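Local coordinates for polygalacturonase (PDB 1BHE), which hydrolyses the alpha-1,4 links between galacturonosyl units of polygalacturonic acid, so helping the bacterium macerate and soft-rot plant tissue, at residues N292-N303 / S326-T337; P206-I214 / R234-N245. All coordinates share one frame; numbering follows the deposited sequence.

Contact 1 (N292-N303 / S326-T337)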
loop_
_atom_site.group_PDB
_atom_site.type_symbol
_atom_site.label_atom_id
_atom_site.label_comp_id
_atom_site.label_asym_id
_atom_site.label_seq_id
_atom_site.Cartn_x
_atom_site.Cartn_y
_atom_site.Cartn_z
ATOM N N ASN A 292 10.386 3.113 -16.523
ATOM C CA ASN A 292 11.796 3.041 -16.884
ATOM C C ASN A 292 12.741 2.946 -15.699
ATOM O O ASN A 292 12.625 3.732 -14.758
ATOM C CB ASN A 292 12.142 4.288 -17.722
ATOM C CG ASN A 292 13.629 4.323 -18.039
ATOM O OD1 ASN A 292 14.092 3.593 -18.916
ATOM N ND2 ASN A 292 14.387 5.133 -17.320
ATOM N N GLY A 293 13.686 2.021 -15.785
ATOM C CA GLY A 293 14.697 1.842 -14.758
ATOM C C GLY A 293 14.172 1.136 -13.518
ATOM O O GLY A 293 13.997 1.729 -12.451
ATOM N N VAL A 294 13.857 -0.141 -13.679
ATOM C CA VAL A 294 13.359 -0.978 -12.598
ATOM C C VAL A 294 14.356 -2.122 -12.418
ATOM O O VAL A 294 14.658 -2.800 -13.408
ATOM C CB VAL A 294 11.955 -1.545 -12.856
ATOM C CG1 VAL A 294 11.485 -2.388 -11.671
ATOM C CG2 VAL A 294 10.945 -0.439 -13.121
ATOM N N ARG A 295 14.879 -2.302 -11.219
ATOM C CA ARG A 295 15.856 -3.350 -10.967
ATOM C C ARG A 295 15.488 -4.183 -9.747
ATOM O O ARG A 295 15.311 -3.673 -8.637
ATOM C CB ARG A 295 17.271 -2.778 -10.803
ATOM C CG ARG A 295 17.385 -1.673 -9.769
ATOM C CD ARG A 295 18.536 -0.728 -10.079
ATOM N NE ARG A 295 18.294 0.088 -11.263
ATOM C CZ ARG A 295 17.602 1.220 -11.283
ATOM N NH1 ARG A 295 17.058 1.703 -10.172
ATOM N NH2 ARG A 295 17.446 1.877 -12.425
ATOM N N TYR A 296 15.377 -5.492 -9.965
ATOM C CA TYR A 296 15.051 -6.429 -8.899
ATOM C C TYR A 296 16.243 -7.343 -8.604
ATOM O O TYR A 296 16.779 -7.956 -9.533
ATOM C CB TYR A 296 13.862 -7.314 -9.244
ATOM C CG TYR A 296 12.603 -6.665 -9.749
ATOM C CD1 TYR A 296 11.610 -6.232 -8.869
ATOM C CD2 TYR A 296 12.386 -6.497 -11.104
ATOM C CE1 TYR A 296 10.448 -5.650 -9.341
ATOM C CE2 TYR A 296 11.228 -5.916 -11.593
ATOM C CZ TYR A 296 10.264 -5.491 -10.696
ATOM O OH TYR A 296 9.117 -4.909 -11.176
ATOM N N SER A 297 16.627 -7.449 -7.338
ATOM C CA SER A 297 17.758 -8.306 -6.990
ATOM C C SER A 297 17.589 -8.967 -5.637
ATOM O O SER A 297 16.988 -8.419 -4.715
ATOM C CB SER A 297 19.076 -7.522 -7.024
ATOM O OG SER A 297 19.080 -6.504 -6.042
ATOM N N ASN A 298 18.130 -10.177 -5.514
ATOM C CA ASN A 298 18.090 -10.930 -4.271
ATOM C C ASN A 298 16.663 -11.161 -3.782
ATOM O O ASN A 298 16.299 -10.856 -2.646
ATOM C CB ASN A 298 18.946 -10.248 -3.200
ATOM C CG ASN A 298 19.225 -11.163 -2.029
ATOM O OD1 ASN A 298 18.904 -12.356 -2.068
ATOM N ND2 ASN A 298 19.809 -10.641 -0.963
ATOM N N VAL A 299 15.848 -11.724 -4.673
ATOM C CA VAL A 299 14.456 -12.038 -4.367
ATOM C C VAL A 299 14.299 -13.553 -4.226
ATOM O O VAL A 299 14.671 -14.288 -5.146
ATOM C CB VAL A 299 13.506 -11.533 -5.463
ATOM C CG1 VAL A 299 12.047 -11.759 -5.072
ATOM C CG2 VAL A 299 13.726 -10.057 -5.763
ATOM N N VAL A 300 13.809 -14.028 -3.090
ATOM C CA VAL A 300 13.609 -15.458 -2.866
ATOM C C VAL A 300 12.119 -15.734 -2.656
ATOM O O VAL A 300 11.520 -15.185 -1.730
ATOM C CB VAL A 300 14.404 -15.989 -1.668
ATOM C CG1 VAL A 300 14.123 -17.471 -1.426
ATOM C CG2 VAL A 300 15.905 -15.785 -1.856
ATOM N N MET A 301 11.528 -16.562 -3.515
ATOM C CA MET A 301 10.107 -16.868 -3.422
ATOM C C MET A 301 9.807 -18.334 -3.125
ATOM O O MET A 301 10.470 -19.251 -3.606
ATOM C CB MET A 301 9.390 -16.488 -4.720
ATOM C CG MET A 301 9.450 -15.014 -5.081
ATOM S SD MET A 301 8.920 -14.718 -6.775
ATOM C CE MET A 301 10.351 -13.887 -7.453
ATOM N N LYS A 302 8.769 -18.546 -2.328
ATOM C CA LYS A 302 8.287 -19.854 -1.919
ATOM C C LYS A 302 6.756 -19.864 -2.019
ATOM O O LYS A 302 6.094 -18.973 -1.485
ATOM C CB LYS A 302 8.647 -20.196 -0.479
ATOM C CG LYS A 302 10.095 -20.263 -0.059
ATOM C CD LYS A 302 10.258 -20.957 1.290
ATOM C CE LYS A 302 10.895 -20.045 2.328
ATOM N NZ LYS A 302 12.289 -20.466 2.651
ATOM N N ASN A 303 6.188 -20.843 -2.707
ATOM C CA ASN A 303 4.745 -20.959 -2.861
ATOM C C ASN A 303 4.105 -19.753 -3.536
ATOM O O ASN A 303 2.997 -19.326 -3.195
ATOM C CB ASN A 303 4.084 -21.230 -1.504
ATOM C CG ASN A 303 4.429 -22.578 -0.906
ATOM O OD1 ASN A 303 4.590 -23.576 -1.606
ATOM N ND2 ASN A 303 4.560 -22.642 0.412
ATOM N N SER A 326 10.959 0.098 -20.281
ATOM C CA SER A 326 12.334 -0.252 -20.626
ATOM C C SER A 326 13.263 -0.244 -19.421
ATOM O O SER A 326 12.903 0.184 -18.326
ATOM C CB SER A 326 12.858 0.680 -21.722
ATOM O OG SER A 326 12.880 2.031 -21.298
ATOM N N ASP A 327 14.481 -0.740 -19.624
ATOM C CA ASP A 327 15.498 -0.837 -18.586
ATOM C C ASP A 327 14.934 -1.534 -17.351
ATOM O O ASP A 327 14.848 -1.004 -16.250
ATOM C CB ASP A 327 16.114 0.517 -18.249
ATOM C CG ASP A 327 17.274 0.442 -17.276
ATOM O OD1 ASP A 327 17.859 -0.646 -17.089
ATOM O OD2 ASP A 327 17.598 1.489 -16.670
ATOM N N ILE A 328 14.512 -2.777 -17.565
ATOM C CA ILE A 328 13.931 -3.636 -16.537
ATOM C C ILE A 328 14.856 -4.823 -16.318
ATOM O O ILE A 328 15.120 -5.602 -17.241
ATOM C CB ILE A 328 12.517 -4.092 -16.937
ATOM C CG1 ILE A 328 11.595 -2.892 -17.163
ATOM C CG2 ILE A 328 11.914 -5.009 -15.885
ATOM C CD1 ILE A 328 10.342 -3.189 -17.954
ATOM N N THR A 329 15.456 -4.929 -15.132
ATOM C CA THR A 329 16.406 -5.994 -14.855
ATOM C C THR A 329 16.048 -6.843 -13.644
ATOM O O THR A 329 15.539 -6.372 -12.627
ATOM C CB THR A 329 17.829 -5.435 -14.624
ATOM O OG1 THR A 329 17.798 -4.563 -13.481
ATOM C CG2 THR A 329 18.343 -4.653 -15.819
ATOM N N PHE A 330 16.324 -8.139 -13.758
ATOM C CA PHE A 330 16.139 -9.098 -12.682
ATOM C C PHE A 330 17.489 -9.784 -12.436
ATOM O O PHE A 330 18.071 -10.314 -13.382
ATOM C CB PHE A 330 15.094 -10.158 -12.985
ATOM C CG PHE A 330 13.696 -9.717 -13.285
ATOM C CD1 PHE A 330 13.356 -9.201 -14.521
ATOM C CD2 PHE A 330 12.701 -9.831 -12.323
ATOM C CE1 PHE A 330 12.065 -8.791 -14.795
ATOM C CE2 PHE A 330 11.405 -9.437 -12.591
ATOM C CZ PHE A 330 11.085 -8.914 -13.826
ATOM N N LYS A 331 17.970 -9.772 -11.203
ATOM C CA LYS A 331 19.246 -10.385 -10.869
ATOM C C LYS A 331 19.179 -11.177 -9.573
ATOM O O LYS A 331 18.705 -10.691 -8.541
ATOM C CB LYS A 331 20.343 -9.319 -10.757
ATOM C CG LYS A 331 21.735 -9.885 -10.521
ATOM C CD LYS A 331 22.808 -8.835 -10.762
ATOM C CE LYS A 331 24.177 -9.463 -10.962
ATOM N NZ LYS A 331 24.530 -10.405 -9.866
ATOM N N ASP A 332 19.691 -12.416 -9.610
ATOM C CA ASP A 332 19.687 -13.280 -8.432
ATOM C C ASP A 332 18.271 -13.412 -7.862
ATOM O O ASP A 332 18.002 -13.052 -6.716
ATOM C CB ASP A 332 20.630 -12.722 -7.356
ATOM C CG ASP A 332 22.088 -12.826 -7.764
ATOM O OD1 ASP A 332 22.441 -13.800 -8.462
ATOM O OD2 ASP A 332 22.877 -11.934 -7.388
ATOM N N VAL A 333 17.368 -13.937 -8.680
ATOM C CA VAL A 333 15.976 -14.151 -8.290
ATOM C C VAL A 333 15.692 -15.656 -8.313
ATOM O O VAL A 333 15.902 -16.299 -9.345
ATOM C CB VAL A 333 15.005 -13.406 -9.214
ATOM C CG1 VAL A 333 13.557 -13.810 -8.965
ATOM C CG2 VAL A 333 15.142 -11.893 -9.047
ATOM N N THR A 334 15.265 -16.212 -7.186
ATOM C CA THR A 334 14.982 -17.634 -7.090
ATOM C C THR A 334 13.533 -17.917 -6.688
ATOM O O THR A 334 12.967 -17.277 -5.804
ATOM C CB THR A 334 15.875 -18.335 -6.045
ATOM O OG1 THR A 334 17.258 -18.027 -6.249
ATOM C CG2 THR A 334 15.700 -19.848 -6.107
ATOM N N SER A 335 12.953 -18.926 -7.324
ATOM C CA SER A 335 11.613 -19.398 -7.010
ATOM C C SER A 335 11.724 -20.891 -6.688
ATOM O O SER A 335 12.082 -21.694 -7.550
ATOM C CB SER A 335 10.617 -19.145 -8.131
ATOM O OG SER A 335 9.305 -19.432 -7.678
ATOM N N GLU A 336 11.466 -21.242 -5.436
ATOM C CA GLU A 336 11.627 -22.604 -4.959
ATOM C C GLU A 336 10.523 -23.573 -5.330
ATOM O O GLU A 336 10.715 -24.789 -5.184
ATOM C CB GLU A 336 11.812 -22.576 -3.429
ATOM C CG GLU A 336 13.204 -22.115 -3.024
ATOM C CD GLU A 336 13.355 -21.864 -1.541
ATOM O OE1 GLU A 336 12.678 -22.521 -0.724
ATOM O OE2 GLU A 336 14.169 -20.987 -1.180
ATOM N N THR A 337 9.348 -23.088 -5.722
ATOM C CA THR A 337 8.242 -23.973 -6.060
ATOM C C THR A 337 7.738 -23.718 -7.475
ATOM O O THR A 337 7.983 -22.682 -8.084
ATOM C CB THR A 337 7.049 -23.845 -5.094
ATOM O OG1 THR A 337 6.662 -22.467 -5.028
ATOM C CG2 THR A 337 7.394 -24.352 -3.704
HETATM O O HOH W 1 17.173 -2.003 -14.600
#
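Asp327 runs its side chain beside Gly293, with OD2 3.5 Å from Gly293 CA, while its backbone O takes the amide of Val294. A water lies between Asp327 OD1, Val294 O and Thr329 OG1, within hydrogen-bonding distance of each. Ile328 turns to the interior, its CG2 at the edge of the Tyr296 ring. At Thr329, OG1 sits between backbone N and carbonyl carbon (chi1 61°), which brings it to 3.3 Å from Arg295 CB; Arg295 NH1 is hydrogen-bonded to Asn264 and Thr266. Phe330 stacks on Tyr296 in an offset pair, centroids 4.8 Å apart and planes at 21°, with Tyr296 CD2 over one face near the rim, 3.4 Å from Phe330 CE2. Lys331 N gives a 2.7 Å bond to Tyr296 O. At Asp332 the chain turns a corner, as its partner does at Asn298, and Asp332 OD1 is hydrogen-bonded to Asn358. Val333 then lies alongside Val299, and its CG1 meets Met301 CE at 3.5 Å, the methionine chain bending at chi3 (-123°) to bring the methyl there. Farther on, OE1 of Glu336 rests against Lys302 CG and makes a long salt bridge, 4.0 Å, to Lys302 NZ. Parallel strands in register on successive coils are characteristic of the family 28 beta-helix: the stack and aliphatic pairs fill its interior, whereas most polar and charged groups lie on the other face.

Contact 2 (P206-I214 / R234-N245); sequences PMSSKNITI and RAETRNISILHN
Lys210 reaches along Arg238 and back to Glu236. Its CB lies 3.3 Å from Arg238 O; the chain then bends at chi3 (52°), CE passing 4.2 Å from Arg238 CD, and NZ donates to Glu236 O at 3.1 Å, tilted out of that carbonyl's plane. The arginine beside it is turned to the glutamate carboxylate: NE and NH2 both grip Glu236 OE1, holding the guanidinium side-on. Nearby, Ser208 OG donates to Ala235 O at 2.8 Å, in the carbonyl plane. The two segments belong to neighbouring coils of the right-handed parallel beta-helix of family 28 glycosidases, and equivalent positions stack level with each other. Asn211 and Asn239 do so where both backbones take positive phi, and Asn239 ND2 donates to Asn211 OD1 at 3.2 Å with the amide planes 23° apart; that OD1 is also hydrogen-bonded to Ser3 OG, Asn239 OD1 accepts from the Asn264 amide, and Asn211 ND2 donates to the Asp183 carboxylate. Inward, Ile212 CB packs on Ile240 CG1, and the CD1 methyls of Ile214 and Ile242 meet at 3.7 Å. Ile214 O accepts twice, from Leu243 N and, above its carbonyl plane, from Asn245 ND2, an almost straight bond of 178°.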
loop_
_atom_site.group_PDB
_atom_site.type_symbol
_atom_site.label_atom_id
_atom_site.label_comp_id
_atom_site.label_asym_id
_atom_site.label_seq_id
_atom_site.Cartn_x
_atom_site.Cartn_y
_atom_site.Cartn_z
ATOM N N PRO A 206 2.438 4.086 -3.111
ATOM C CA PRO A 206 2.868 5.410 -3.546
ATOM C C PRO A 206 2.116 5.754 -4.828
ATOM O O PRO A 206 2.041 4.915 -5.735
ATOM C CB PRO A 206 4.365 5.268 -3.770
ATOM C CG PRO A 206 4.742 3.925 -3.241
ATOM C CD PRO A 206 3.490 3.074 -3.375
ATOM N N MET A 207 1.508 6.924 -4.913
ATOM C CA MET A 207 0.712 7.362 -6.054
ATOM C C MET A 207 1.178 8.726 -6.553
ATOM O O MET A 207 0.991 9.728 -5.863
ATOM C CB MET A 207 -0.771 7.479 -5.661
ATOM C CG MET A 207 -1.461 6.162 -5.355
ATOM S SD MET A 207 -3.202 6.380 -4.917
ATOM C CE MET A 207 -3.637 4.663 -4.605
ATOM N N SER A 208 1.844 8.771 -7.705
ATOM C CA SER A 208 2.379 10.018 -8.254
ATOM C C SER A 208 3.216 10.724 -7.185
ATOM O O SER A 208 3.021 11.900 -6.867
ATOM C CB SER A 208 1.260 10.911 -8.786
ATOM O OG SER A 208 0.870 10.516 -10.108
ATOM N N SER A 209 4.155 9.983 -6.602
ATOM C CA SER A 209 4.986 10.518 -5.520
ATOM C C SER A 209 6.447 10.170 -5.755
ATOM O O SER A 209 6.735 9.229 -6.499
ATOM C CB SER A 209 4.519 9.932 -4.178
ATOM O OG SER A 209 3.252 10.458 -3.812
ATOM N N LYS A 210 7.371 10.903 -5.133
ATOM C CA LYS A 210 8.781 10.581 -5.293
ATOM C C LYS A 210 9.439 10.354 -3.928
ATOM O O LYS A 210 8.907 10.744 -2.899
ATOM C CB LYS A 210 9.585 11.623 -6.056
ATOM C CG LYS A 210 9.095 13.048 -6.047
ATOM C CD LYS A 210 9.454 13.831 -7.300
ATOM C CE LYS A 210 9.070 13.168 -8.603
ATOM N NZ LYS A 210 7.978 13.825 -9.370
ATOM N N ASN A 211 10.607 9.741 -3.989
ATOM C CA ASN A 211 11.472 9.475 -2.852
ATOM C C ASN A 211 10.804 8.672 -1.748
ATOM O O ASN A 211 10.440 9.150 -0.680
ATOM C CB ASN A 211 12.054 10.804 -2.338
ATOM C CG ASN A 211 12.873 11.480 -3.436
ATOM O OD1 ASN A 211 13.689 10.830 -4.095
ATOM N ND2 ASN A 211 12.653 12.771 -3.647
ATOM N N ILE A 212 10.677 7.374 -2.014
ATOM C CA ILE A 212 10.040 6.405 -1.146
ATOM C C ILE A 212 10.968 5.281 -0.693
ATOM O O ILE A 212 11.640 4.668 -1.526
ATOM C CB ILE A 212 8.887 5.690 -1.900
ATOM C CG1 ILE A 212 7.962 6.662 -2.626
ATOM C CG2 ILE A 212 8.110 4.787 -0.946
ATOM C CD1 ILE A 212 7.279 7.691 -1.763
ATOM N N THR A 213 10.922 4.953 0.594
ATOM C CA THR A 213 11.672 3.814 1.109
ATOM C C THR A 213 10.736 2.907 1.907
ATOM O O THR A 213 10.057 3.374 2.817
ATOM C CB THR A 213 12.846 4.208 2.020
ATOM O OG1 THR A 213 13.877 4.803 1.223
ATOM C CG2 THR A 213 13.447 3.008 2.743
ATOM N N ILE A 214 10.705 1.628 1.551
ATOM C CA ILE A 214 9.952 0.637 2.332
ATOM C C ILE A 214 10.999 -0.403 2.765
ATOM O O ILE A 214 11.573 -1.060 1.893
ATOM C CB ILE A 214 8.786 0.001 1.580
ATOM C CG1 ILE A 214 7.737 1.043 1.170
ATOM C CG2 ILE A 214 8.142 -1.081 2.451
ATOM C CD1 ILE A 214 6.663 0.547 0.225
ATOM N N ARG A 234 -0.751 14.184 -13.282
ATOM C CA ARG A 234 -0.184 14.321 -11.945
ATOM C C ARG A 234 1.311 14.033 -12.030
ATOM O O ARG A 234 1.813 13.682 -13.104
ATOM C CB ARG A 234 -0.872 13.416 -10.930
ATOM C CG ARG A 234 -2.226 13.932 -10.452
ATOM C CD ARG A 234 -3.108 12.799 -9.949
ATOM N NE ARG A 234 -2.594 12.216 -8.709
ATOM C CZ ARG A 234 -3.161 11.189 -8.083
ATOM N NH1 ARG A 234 -4.261 10.616 -8.560
ATOM N NH2 ARG A 234 -2.635 10.701 -6.965
ATOM N N ALA A 235 2.016 14.192 -10.915
ATOM C CA ALA A 235 3.454 13.989 -10.898
ATOM C C ALA A 235 3.905 12.597 -11.300
ATOM O O ALA A 235 3.218 11.590 -11.122
ATOM C CB ALA A 235 4.015 14.309 -9.512
ATOM N N GLU A 236 5.160 12.536 -11.769
ATOM C CA GLU A 236 5.777 11.246 -12.039
ATOM C C GLU A 236 6.109 10.574 -10.702
ATOM O O GLU A 236 6.325 11.256 -9.702
ATOM C CB GLU A 236 7.061 11.381 -12.861
ATOM C CG GLU A 236 6.760 11.813 -14.290
ATOM C CD GLU A 236 7.965 12.318 -15.053
ATOM O OE1 GLU A 236 9.075 12.367 -14.488
ATOM O OE2 GLU A 236 7.782 12.689 -16.233
ATOM N N THR A 237 6.114 9.252 -10.710
ATOM C CA THR A 237 6.509 8.491 -9.526
ATOM C C THR A 237 7.959 8.089 -9.749
ATOM O O THR A 237 8.242 7.350 -10.695
ATOM C CB THR A 237 5.624 7.247 -9.334
ATOM O OG1 THR A 237 4.321 7.690 -8.942
ATOM C CG2 THR A 237 6.203 6.313 -8.288
ATOM N N ARG A 238 8.880 8.618 -8.952
ATOM C CA ARG A 238 10.292 8.353 -9.115
ATOM C C ARG A 238 11.031 8.082 -7.810
ATOM O O ARG A 238 10.705 8.618 -6.753
ATOM C CB ARG A 238 11.021 9.586 -9.698
ATOM C CG ARG A 238 10.536 10.076 -11.041
ATOM C CD ARG A 238 11.377 11.258 -11.530
ATOM N NE ARG A 238 11.188 11.373 -12.965
ATOM C CZ ARG A 238 11.993 10.935 -13.920
ATOM N NH1 ARG A 238 13.134 10.319 -13.669
ATOM N NH2 ARG A 238 11.587 11.147 -15.166
ATOM N N ASN A 239 12.155 7.379 -7.931
ATOM C CA ASN A 239 13.078 7.131 -6.841
ATOM C C ASN A 239 12.464 6.364 -5.681
ATOM O O ASN A 239 12.057 6.941 -4.671
ATOM C CB ASN A 239 13.642 8.484 -6.347
ATOM C CG ASN A 239 14.192 9.362 -7.459
ATOM O OD1 ASN A 239 14.640 8.853 -8.489
ATOM N ND2 ASN A 239 14.143 10.679 -7.282
ATOM N N ILE A 240 12.462 5.032 -5.788
ATOM C CA ILE A 240 11.866 4.168 -4.770
ATOM C C ILE A 240 12.809 3.042 -4.371
ATOM O O ILE A 240 13.462 2.433 -5.222
ATOM C CB ILE A 240 10.536 3.546 -5.255
ATOM C CG1 ILE A 240 9.491 4.625 -5.544
ATOM C CG2 ILE A 240 9.972 2.547 -4.246
ATOM C CD1 ILE A 240 8.206 4.139 -6.165
ATOM N N SER A 241 12.930 2.803 -3.075
ATOM C CA SER A 241 13.756 1.736 -2.537
ATOM C C SER A 241 12.888 0.766 -1.731
ATOM O O SER A 241 12.231 1.186 -0.781
ATOM C CB SER A 241 14.864 2.251 -1.627
ATOM O OG SER A 241 15.827 2.997 -2.338
ATOM N N ILE A 242 12.856 -0.493 -2.124
ATOM C CA ILE A 242 12.117 -1.547 -1.434
ATOM C C ILE A 242 13.172 -2.552 -0.953
ATOM O O ILE A 242 13.633 -3.393 -1.720
ATOM C CB ILE A 242 11.114 -2.254 -2.352
ATOM C CG1 ILE A 242 10.172 -1.272 -3.050
ATOM C CG2 ILE A 242 10.311 -3.310 -1.593
ATOM C CD1 ILE A 242 9.308 -0.429 -2.141
ATOM N N LEU A 243 13.637 -2.393 0.282
ATOM C CA LEU A 243 14.737 -3.174 0.812
ATOM C C LEU A 243 14.490 -3.968 2.081
ATOM O O LEU A 243 14.053 -3.448 3.107
ATOM C CB LEU A 243 15.893 -2.190 1.122
ATOM C CG LEU A 243 16.271 -1.167 0.050
ATOM C CD1 LEU A 243 17.122 -0.040 0.622
ATOM C CD2 LEU A 243 16.992 -1.838 -1.113
ATOM N N HIS A 244 15.017 -5.201 2.111
ATOM C CA HIS A 244 15.011 -6.056 3.290
ATOM C C HIS A 244 13.606 -6.288 3.833
ATOM O O HIS A 244 13.291 -5.966 4.981
ATOM C CB HIS A 244 15.913 -5.477 4.392
ATOM C CG HIS A 244 17.248 -5.004 3.890
ATOM N ND1 HIS A 244 18.145 -5.851 3.268
ATOM C CD2 HIS A 244 17.795 -3.766 3.859
ATOM C CE1 HIS A 244 19.211 -5.148 2.911
ATOM N NE2 HIS A 244 19.025 -3.884 3.251
ATOM N N ASN A 245 12.733 -6.836 2.992
ATOM C CA ASN A 245 11.349 -7.074 3.376
ATOM C C ASN A 245 10.913 -8.529 3.249
ATOM O O ASN A 245 11.530 -9.343 2.564
ATOM C CB ASN A 245 10.421 -6.218 2.495
ATOM C CG ASN A 245 10.626 -4.727 2.707
ATOM O OD1 ASN A 245 10.342 -4.197 3.779
ATOM N ND2 ASN A 245 11.127 -4.075 1.663
#

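Both contacts join neighbouring coils of one parallel beta-helix, contact 2 earlier in the chain and contact 1 farther toward the C-terminus, their centres about 18 Å apart. Strand 258-273 lies between them, pairing with 237-243 on one side and with 290-302 on the other; Asn264 accepts from Arg295 and donates to Asn239. Contact 2 is the more buried, its centre about 11 Å from that of the chain, and the N-terminal residues Asp2 and Ser3 hydrogen-bond to Thr213, Ser241 and Asn211. Contact 1, about 20 Å from that centre, has more exposed residues. Interior packing is aromatic and aliphatic in contact 1, isoleucine on isoleucine in contact 2.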